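PDB 6K7Z: GH18 chiitnase from Pseudoalteromonas aurantia, which probably cleaves internal glycosidic bonds of chitin, as an endochitinase of glycoside hydrolase family 18. Local coordinates for residues V72-G77 with D110-D115; P156-L161 with V186-N191. One frame throughout, in Å; residues are numbered along the deposited sequence.

Contact 1. Residues V72-G77 with D110-D115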
loop_
_atom_site.group_PDB
_atom_site.type_symbol
_atom_site.label_atom_id
_atom_site.label_comp_id
_atom_site.label_asym_id
_atom_site.label_seq_id
_atom_site.Cartn_x
_atom_site.Cartn_y
_atom_site.Cartn_z
ATOM N N VAL A 72 11.962 -1.399 2.689
ATOM C CA VAL A 72 11.557 -2.037 1.448
ATOM C C VAL A 72 10.599 -3.150 1.818
ATOM O O VAL A 72 10.974 -4.076 2.552
ATOM C CB VAL A 72 12.756 -2.594 0.668
ATOM C CG1 VAL A 72 12.298 -3.127 -0.678
ATOM C CG2 VAL A 72 13.837 -1.525 0.501
ATOM N N LEU A 73 9.374 -3.063 1.314
ATOM C CA LEU A 73 8.335 -4.048 1.566
ATOM C C LEU A 73 8.011 -4.787 0.277
ATOM O O LEU A 73 8.208 -4.261 -0.826
ATOM C CB LEU A 73 7.046 -3.401 2.087
ATOM C CG LEU A 73 7.147 -2.355 3.196
ATOM C CD1 LEU A 73 5.750 -1.999 3.689
ATOM C CD2 LEU A 73 8.004 -2.840 4.344
ATOM N N ILE A 74 7.492 -5.993 0.420
ATOM C CA ILE A 74 6.860 -6.671 -0.700
ATOM C C ILE A 74 5.369 -6.380 -0.623
ATOM O O ILE A 74 4.757 -6.477 0.450
ATOM C CB ILE A 74 7.165 -8.185 -0.695
ATOM C CG1 ILE A 74 6.597 -8.849 -1.951
ATOM C CG2 ILE A 74 6.670 -8.889 0.589
ATOM C CD1 ILE A 74 7.270 -8.386 -3.242
ATOM N N SER A 75 4.791 -5.939 -1.737
ATOM C CA SER A 75 3.361 -5.693 -1.788
ATOM C C SER A 75 2.671 -6.957 -2.281
ATOM O O SER A 75 2.957 -7.442 -3.384
ATOM C CB SER A 75 3.022 -4.509 -2.688
ATOM O OG SER A 75 1.648 -4.199 -2.574
ATOM N N PHE A 76 1.759 -7.472 -1.463
ATOM C CA PHE A 76 1.002 -8.671 -1.771
ATOM C C PHE A 76 -0.382 -8.282 -2.261
ATOM O O PHE A 76 -1.095 -7.520 -1.593
ATOM C CB PHE A 76 0.871 -9.560 -0.539
ATOM C CG PHE A 76 -0.064 -10.709 -0.741
ATOM C CD1 PHE A 76 0.270 -11.732 -1.616
ATOM C CD2 PHE A 76 -1.279 -10.751 -0.079
ATOM C CE1 PHE A 76 -0.600 -12.791 -1.812
ATOM C CE2 PHE A 76 -2.153 -11.814 -0.262
ATOM C CZ PHE A 76 -1.813 -12.833 -1.132
ATOM N N GLY A 77 -0.763 -8.807 -3.421
ATOM C CA GLY A 77 -2.084 -8.516 -3.942
ATOM C C GLY A 77 -2.040 -7.735 -5.239
ATOM O O GLY A 77 -1.517 -8.220 -6.246
ATOM N N ASP A 110 11.759 -5.560 4.717
ATOM C CA ASP A 110 11.345 -4.926 5.958
ATOM C C ASP A 110 9.890 -5.184 6.311
ATOM O O ASP A 110 9.422 -4.667 7.328
ATOM C CB ASP A 110 11.624 -3.423 5.899
ATOM C CG ASP A 110 13.103 -3.133 5.783
ATOM O OD1 ASP A 110 13.825 -3.349 6.787
ATOM O OD2 ASP A 110 13.549 -2.726 4.689
ATOM N N GLY A 111 9.171 -5.985 5.524
ATOM C CA GLY A 111 7.782 -6.247 5.834
ATOM C C GLY A 111 6.936 -6.363 4.580
ATOM O O GLY A 111 7.441 -6.620 3.487
ATOM N N VAL A 112 5.628 -6.191 4.765
ATOM C CA VAL A 112 4.631 -6.495 3.745
ATOM C C VAL A 112 3.658 -5.337 3.641
ATOM O O VAL A 112 3.227 -4.778 4.654
ATOM C CB VAL A 112 3.847 -7.786 4.051
ATOM C CG1 VAL A 112 2.833 -8.075 2.941
ATOM C CG2 VAL A 112 4.771 -8.953 4.204
ATOM N N ASP A 113 3.289 -5.007 2.413
ATOM C CA ASP A 113 2.164 -4.140 2.115
ATOM C C ASP A 113 1.045 -5.014 1.568
ATOM O O ASP A 113 1.261 -5.776 0.627
ATOM C CB ASP A 113 2.571 -3.081 1.089
ATOM C CG ASP A 113 1.424 -2.181 0.673
ATOM O OD1 ASP A 113 0.916 -1.402 1.514
ATOM O OD2 ASP A 113 1.048 -2.223 -0.522
ATOM N N ILE A 114 -0.135 -4.930 2.170
ATOM C CA ILE A 114 -1.264 -5.760 1.775
ATOM C C ILE A 114 -2.123 -4.892 0.872
ATOM O O ILE A 114 -2.912 -4.072 1.344
ATOM C CB ILE A 114 -2.038 -6.293 2.981
ATOM C CG1 ILE A 114 -1.141 -7.259 3.765
ATOM C CG2 ILE A 114 -3.330 -6.968 2.539
ATOM C CD1 ILE A 114 -1.655 -7.560 5.142
ATOM N N ASP A 115 -1.940 -5.047 -0.438
ATOM C CA ASP A 115 -2.666 -4.238 -1.412
ATOM C C ASP A 115 -3.904 -5.016 -1.845
ATOM O O ASP A 115 -3.960 -5.627 -2.914
ATOM C CB ASP A 115 -1.760 -3.888 -2.584
ATOM C CG ASP A 115 -2.409 -2.922 -3.569
ATOM O OD1 ASP A 115 -3.579 -2.533 -3.369
ATOM O OD2 ASP A 115 -1.739 -2.537 -4.553
#
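Asp110 and Val72 open the parallel pairing with two bonds. The backbone N of Asp110 donates to Val72 O (2.7 Å), while its carboxylate OD2 receives Val72 N at 2.9 Å on the anti side. An acid suits this place because OD2 also takes the side-chain amide of Gln66.

Gly111 follows with a positive phi of 144°, a region that glycine enters readily. Leu73 lies close alongside, its CD2 3.6 Å from Gly111 N, and Gly111 O accepts Ile74 N.

Val112 shares its face of the sheet with Ile74 and Phe76; Ser75 and Asp113 take the other. Its CG2 lies 4.1 Å from CG2 of Ile74, the two branched side chains running side by side.

Asp113 bonds to strand 72-77 through both its N and its O. Its N donates to Ile74 O, and its O takes Phe76 N at 2.7 Å almost straight in line with the carbonyl bond. Its CG stands anti to the backbone N (chi1 177°), which carries the carboxylate over to Ser75. Ser75 OG donates to the anti lone pair of Asp113 OD2 at 2.9 Å. OD2 takes the Tyr7 hydroxyl as well, OD1 that of Ser153 and, weakly, the amide of Asn185, so both oxygens of this buried acid are satisfied.

Ile114 is on the same face as Val112 and touches Ile152 and His154 of strand 151-154. Asp115 N then donates to Phe76 O (2.9 Å), and its CB packs 3.4 Å from Ser75 OG.

The segment 110-115 reads as the start of the family 18 DGxDxDxE signature, and its strand axis makes 34° with that of 72-77. Strand 25-33 flanks 72-77 on its far edge and strand 151-154 flanks 111-115, while helix 93-106 covers Ile74, Phe76 and Val112.

Contact 2. Residues P156-L161 with V186-N191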
loop_
_atom_site.group_PDB
_atom_site.type_symbol
_atom_site.label_atom_id
_atom_site.label_comp_id
_atom_site.label_asym_id
_atom_site.label_seq_id
_atom_site.Cartn_x
_atom_site.Cartn_y
_atom_site.Cartn_z
ATOM N N PRO A 156 -5.867 0.497 1.303
ATOM C CA PRO A 156 -7.303 0.547 1.020
ATOM C C PRO A 156 -7.687 1.706 0.117
ATOM O O PRO A 156 -7.001 2.727 0.013
ATOM C CB PRO A 156 -7.924 0.721 2.406
ATOM C CG PRO A 156 -6.877 1.454 3.172
ATOM C CD PRO A 156 -5.577 0.893 2.694
ATOM N N GLN A 157 -8.805 1.536 -0.520
ATOM C CA GLN A 157 -9.461 2.598 -1.262
ATOM C C GLN A 157 -10.467 3.313 -0.366
ATOM O O GLN A 157 -10.918 2.754 0.638
ATOM C CB GLN A 157 -10.139 2.014 -2.494
ATOM C CG GLN A 157 -9.117 1.435 -3.460
ATOM C CD GLN A 157 -9.732 0.499 -4.463
ATOM O OE1 GLN A 157 -10.496 0.919 -5.336
ATOM N NE2 GLN A 157 -9.407 -0.780 -4.347
ATOM N N PRO A 158 -10.807 4.563 -0.681
ATOM C CA PRO A 158 -11.598 5.382 0.246
ATOM C C PRO A 158 -12.910 4.728 0.659
ATOM O O PRO A 158 -13.272 4.811 1.840
ATOM C CB PRO A 158 -11.836 6.678 -0.546
ATOM C CG PRO A 158 -10.594 6.813 -1.373
ATOM C CD PRO A 158 -10.240 5.380 -1.775
ATOM N N PRO A 159 -13.663 4.085 -0.249
ATOM C CA PRO A 159 -14.941 3.495 0.203
ATOM C C PRO A 159 -14.770 2.490 1.325
ATOM O O PRO A 159 -15.690 2.307 2.134
ATOM C CB PRO A 159 -15.499 2.835 -1.063
ATOM C CG PRO A 159 -14.919 3.625 -2.184
ATOM C CD PRO A 159 -13.522 3.972 -1.717
ATOM N N TYR A 160 -13.603 1.849 1.405
ATOM C CA TYR A 160 -13.355 0.859 2.444
ATOM C C TYR A 160 -13.366 1.466 3.840
ATOM O O TYR A 160 -13.534 0.726 4.820
ATOM C CB TYR A 160 -12.007 0.187 2.223
ATOM C CG TYR A 160 -11.835 -0.610 0.944
ATOM C CD1 TYR A 160 -12.883 -0.805 0.042
ATOM C CD2 TYR A 160 -10.598 -1.161 0.637
ATOM C CE1 TYR A 160 -12.686 -1.550 -1.122
ATOM C CE2 TYR A 160 -10.401 -1.901 -0.506
ATOM C CZ TYR A 160 -11.436 -2.087 -1.385
ATOM O OH TYR A 160 -11.200 -2.831 -2.516
ATOM N N LEU A 161 -13.167 2.780 3.948
ATOM C CA LEU A 161 -12.967 3.481 5.214
ATOM C C LEU A 161 -14.120 4.419 5.568
ATOM O O LEU A 161 -14.031 5.162 6.553
ATOM C CB LEU A 161 -11.658 4.271 5.162
ATOM C CG LEU A 161 -10.389 3.412 5.094
ATOM C CD1 LEU A 161 -9.194 4.199 4.580
ATOM C CD2 LEU A 161 -10.081 2.812 6.451
ATOM N N VAL A 186 -3.788 4.991 1.545
ATOM C CA VAL A 186 -5.119 5.221 0.981
ATOM C C VAL A 186 -4.985 5.660 -0.476
ATOM O O VAL A 186 -4.296 6.637 -0.783
ATOM C CB VAL A 186 -5.901 6.265 1.794
ATOM C CG1 VAL A 186 -7.309 6.411 1.226
ATOM C CG2 VAL A 186 -5.940 5.884 3.282
ATOM N N GLN A 187 -5.663 4.949 -1.380
ATOM C CA GLN A 187 -5.576 5.233 -2.813
ATOM C C GLN A 187 -6.629 6.267 -3.184
ATOM O O GLN A 187 -7.760 5.936 -3.542
ATOM C CB GLN A 187 -5.759 3.961 -3.633
ATOM C CG GLN A 187 -4.899 2.796 -3.194
ATOM C CD GLN A 187 -5.012 1.613 -4.143
ATOM O OE1 GLN A 187 -5.307 1.784 -5.327
ATOM N NE2 GLN A 187 -4.770 0.401 -3.625
ATOM N N PHE A 188 -6.249 7.544 -3.132
ATOM C CA PHE A 188 -7.185 8.583 -3.529
ATOM C C PHE A 188 -7.191 8.736 -5.048
ATOM O O PHE A 188 -6.991 9.836 -5.575
ATOM C CB PHE A 188 -6.847 9.909 -2.834
ATOM C CG PHE A 188 -7.186 9.921 -1.361
ATOM C CD1 PHE A 188 -8.512 9.929 -0.940
ATOM C CD2 PHE A 188 -6.179 9.896 -0.395
ATOM C CE1 PHE A 188 -8.831 9.938 0.403
ATOM C CE2 PHE A 188 -6.495 9.914 0.963
ATOM C CZ PHE A 188 -7.827 9.929 1.362
ATOM N N TYR A 189 -7.431 7.637 -5.752
ATOM C CA TYR A 189 -7.536 7.646 -7.204
ATOM C C TYR A 189 -8.337 6.421 -7.615
ATOM O O TYR A 189 -8.589 5.523 -6.810
ATOM C CB TYR A 189 -6.157 7.674 -7.873
ATOM C CG TYR A 189 -5.170 6.692 -7.302
ATOM C CD1 TYR A 189 -4.372 7.035 -6.214
ATOM C CD2 TYR A 189 -5.035 5.418 -7.838
ATOM C CE1 TYR A 189 -3.465 6.136 -5.678
ATOM C CE2 TYR A 189 -4.128 4.516 -7.317
ATOM C CZ TYR A 189 -3.340 4.877 -6.242
ATOM O OH TYR A 189 -2.434 3.973 -5.710
ATOM N N ASN A 190 -8.781 6.421 -8.874
ATOM C CA ASN A 190 -9.668 5.380 -9.399
ATOM C C ASN A 190 -10.934 5.245 -8.570
ATOM O O ASN A 190 -11.557 4.179 -8.548
ATOM C CB ASN A 190 -8.968 4.021 -9.483
ATOM C CG ASN A 190 -7.764 4.042 -10.399
ATOM O OD1 ASN A 190 -7.728 4.799 -11.375
ATOM N ND2 ASN A 190 -6.772 3.206 -10.098
ATOM N N ASN A 191 -11.326 6.315 -7.884
ATOM C CA ASN A 191 -12.447 6.258 -6.946
ATOM C C ASN A 191 -13.139 7.598 -6.908
ATOM O O ASN A 191 -12.809 8.463 -6.086
ATOM C CB ASN A 191 -11.994 5.868 -5.541
ATOM C CG ASN A 191 -11.850 4.382 -5.372
ATOM O OD1 ASN A 191 -12.841 3.677 -5.171
ATOM N ND2 ASN A 191 -10.613 3.891 -5.427
HETATM O O HOH W 1 -13.293 0.974 -4.709
#
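Gln157 and Asn191 bring two side-chain amides together between the loop 156-161 and the chain leaving strand 183-187. CB of Gln157 sits over the centre of the Tyr160 ring, 4.3 Å above its plane, and also touches Asn191 ND2. CG lies 3.5 Å from the same nitrogen and only brushes the amide carbon of Gln187. Beyond CG the chain is extended: CD also lies beside Asn191 ND2 (3.6 Å), and OE1 at the tip accepts Asn191 ND2 at 3.0 Å. That bond uses an in-plane lone pair of OE1, with a C=O...N angle of 113°, although the two amide planes are turned 60° apart. A water donates to both Gln157 OE1 and Asn191 OD1. Asn191 suits its place because ND2 gives its second proton to Tyr189 O (2.9 Å), which fixes the amide's rotation.

Earlier in both segments, Gln187 N donates to Pro156 O (2.9 Å), continuing the bonding of strands 151-154 and 183-187 just past the end of the first. The Pro158 ring packs on the chain that follows: its CD lies 3.1 Å from Gln187 O, and its CG reaches Phe188 CD1 at 3.8 Å. Leu161 CD1 meets Val186 CG2 tip to tip. The rigid prolines fit the tight turn in which Tyr160 N donates to Gln157 O.

Phe188 centres an inverse gamma turn that swings the chain off strand 183-187. Here that turn and the strand end meet the loop after strand 151-154, at the C-terminal end of the TIM barrel, where family 18 chitinases carry their substrate cleft.

Contacts 1 and 2 belong to the parallel strands of one barrel sheet, their centres about 18 Å apart, with strand 151-154 bridging them: it borders 111-115 on one side and 183-187 on the other. They come together where Asp115 OD1 of contact 1 packs 3.2 Å from Gln187 NE2 of contact 2. Gln187 NE2 is itself hydrogen-bonded to Ala155 O and Glu117 OE2, and Asp115 OD1 also lies close to Glu117. Glu117 occupies the last position of DGxDxDxE, the place of the catalytic acid in family 18 enzymes. Both contacts therefore reach Glu117, contact 1 through Asp115 and contact 2 through Gln187, consistent with a place at the active site.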